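Local coordinates for protein putative thioesterase (PDB 3HDU) that probably hydrolyses thioesters, as a putative member of the PaaI-like thioesterases of the hot-dog fold superfamily, at residues G81-K85 / T128-A133. Residues are numbered along the deposited sequence.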
loop_
_atom_site.group_PDB
_atom_site.type_symbol
_atom_site.label_atom_id
_atom_site.label_comp_id
_atom_site.label_asym_id
_atom_site.label_seq_id
_atom_site.Cartn_x
_atom_site.Cartn_y
_atom_site.Cartn_z
ATOM N N GLY A 81 -0.249 10.238 22.402
ATOM C CA GLY A 81 0.863 9.302 22.374
ATOM C C GLY A 81 2.167 10.005 22.713
ATOM O O GLY A 81 2.893 9.550 23.596
ATOM N N PHE A 82 2.448 11.118 22.028
ATOM C CA PHE A 82 3.687 11.887 22.247
ATOM C C PHE A 82 3.815 12.512 23.643
ATOM O O PHE A 82 4.908 12.498 24.213
ATOM C CB PHE A 82 3.880 12.989 21.188
ATOM C CG PHE A 82 4.220 12.479 19.811
ATOM C CD1 PHE A 82 5.399 11.767 19.591
ATOM C CD2 PHE A 82 3.404 12.780 18.711
ATOM C CE1 PHE A 82 5.740 11.307 18.302
ATOM C CE2 PHE A 82 3.734 12.333 17.416
ATOM C CZ PHE A 82 4.910 11.596 17.212
ATOM N N GLN A 83 2.722 13.061 24.178
ATOM C CA GLN A 83 2.740 13.688 25.520
ATOM C C GLN A 83 3.017 12.677 26.648
ATOM O O GLN A 83 3.599 13.049 27.669
ATOM C CB GLN A 83 1.471 14.524 25.778
ATOM C CG GLN A 83 0.159 13.745 25.961
ATOM C CD GLN A 83 -0.068 13.160 27.359
ATOM O OE1 GLN A 83 -0.602 12.061 27.488
ATOM N NE2 GLN A 83 0.343 13.884 28.398
ATOM N N GLU A 84 2.599 11.420 26.456
ATOM C CA GLU A 84 2.879 10.313 27.392
ATOM C C GLU A 84 4.404 10.111 27.532
ATOM O O GLU A 84 4.893 9.882 28.641
ATOM C CB GLU A 84 2.190 9.018 26.909
ATOM C CG GLU A 84 2.324 7.751 27.778
ATOM C CD GLU A 84 1.416 7.725 29.002
ATOM O OE1 GLU A 84 1.202 8.773 29.655
ATOM O OE2 GLU A 84 0.925 6.621 29.329
ATOM N N LYS A 85 5.132 10.200 26.410
ATOM C CA LYS A 85 6.607 10.098 26.400
ATOM C C LYS A 85 7.326 11.287 27.055
ATOM O O LYS A 85 8.492 11.153 27.440
ATOM C CB LYS A 85 7.145 9.899 24.983
ATOM C CG LYS A 85 6.721 8.589 24.357
ATOM C CD LYS A 85 7.476 8.335 23.059
ATOM C CE LYS A 85 7.127 6.988 22.457
ATOM N NZ LYS A 85 7.429 5.848 23.368
ATOM N N THR A 128 3.823 4.555 18.790
ATOM C CA THR A 128 4.397 5.899 18.854
ATOM C C THR A 128 5.905 5.685 18.967
ATOM O O THR A 128 6.391 5.212 20.001
ATOM C CB THR A 128 3.862 6.726 20.053
ATOM O OG1 THR A 128 2.440 6.851 19.954
ATOM C CG2 THR A 128 4.472 8.131 20.070
ATOM N N GLY A 129 6.625 5.979 17.882
ATOM C CA GLY A 129 8.084 5.889 17.855
ATOM C C GLY A 129 8.677 7.164 18.428
ATOM O O GLY A 129 8.037 7.859 19.227
ATOM N N ASN A 130 9.898 7.482 18.018
ATOM C CA ASN A 130 10.579 8.694 18.479
ATOM C C ASN A 130 9.940 9.930 17.826
ATOM O O ASN A 130 9.487 10.843 18.523
ATOM C CB ASN A 130 12.088 8.609 18.181
ATOM C CG ASN A 130 12.878 9.793 18.720
ATOM O OD1 ASN A 130 12.513 10.406 19.726
ATOM N ND2 ASN A 130 13.990 10.103 18.057
ATOM N N LYS A 131 9.881 9.917 16.494
ATOM C CA LYS A 131 9.346 11.020 15.690
ATOM C C LYS A 131 8.044 10.744 14.929
ATOM O O LYS A 131 7.460 11.694 14.429
ATOM C CB LYS A 131 10.426 11.469 14.692
ATOM C CG LYS A 131 11.668 12.106 15.326
ATOM C CD LYS A 131 11.353 13.487 15.905
ATOM C CE LYS A 131 12.570 14.149 16.513
ATOM N NZ LYS A 131 12.242 15.528 16.964
ATOM N N VAL A 132 7.588 9.486 14.857
ATOM C CA VAL A 132 6.391 9.100 14.086
ATOM C C VAL A 132 5.334 8.424 14.962
ATOM O O VAL A 132 5.668 7.567 15.771
ATOM C CB VAL A 132 6.764 8.131 12.925
ATOM C CG1 VAL A 132 5.532 7.766 12.086
ATOM C CG2 VAL A 132 7.839 8.744 12.038
ATOM N N ALA A 133 4.072 8.827 14.781
ATOM C CA ALA A 133 2.909 8.259 15.469
ATOM C C ALA A 133 1.967 7.709 14.397
ATOM O O ALA A 133 1.479 8.479 13.566
ATOM C CB ALA A 133 2.200 9.324 16.282
#
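Phe82, near the C-terminal end of the long helix 58-85, inserts its ring against the hairpin turn that joins strands 118-128 and 132-141. Its CA-CB bond points sideways, but chi1 of -71° (m) sends the ring to the turn. The contact distances trace its path: Phe82 CD1 lies 3.8 Å from Thr128 CG2, Phe82 CE1 3.8 Å from Asn130 O, Phe82 CZ 3.8 Å from Lys131 O and 3.9 Å from Val132 C, and Phe82 CE2 3.6 Å from Ala133 CB. The ring thus meets backbone atoms flanked by two methyls. Gly129 N donates to Val132 O at 2.8 Å and closes the turn. Met97 and Leu156 also pack on Phe82.

Thr128 points toward the helix, and its m rotamer directs CG2 at the phenyl ring, while OG1 is hydrogen-bonded to Asn125. The closest CA pair is Gly81-Thr128 at 6.0 Å, and Gly81 CA sits 3.8 Å from Thr128 OG1; a CB at position 81 would come within 2.5 Å of that oxygen, a clash. Lys85 is extended at chi2 and chi3 and turned at chi4 (m), so its CE methylene packs 3.1 Å from Thr128 O and 3.7 Å from Thr128 CG2. Asn130 and Lys131 point away, and Lys131 N hydrogen-bonds Glu138 of the second subunit.

The arrangement belongs to the hot-dog fold, whose antiparallel sheet wraps the long central helix. With 296 Å² buried and no hydrogen bond or salt bridge between the segments, helix and hairpin are joined by carbon packing on methyls and carbonyl oxygens, centred on one aromatic ring, while the turn's backbone polarity also serves the subunit interface.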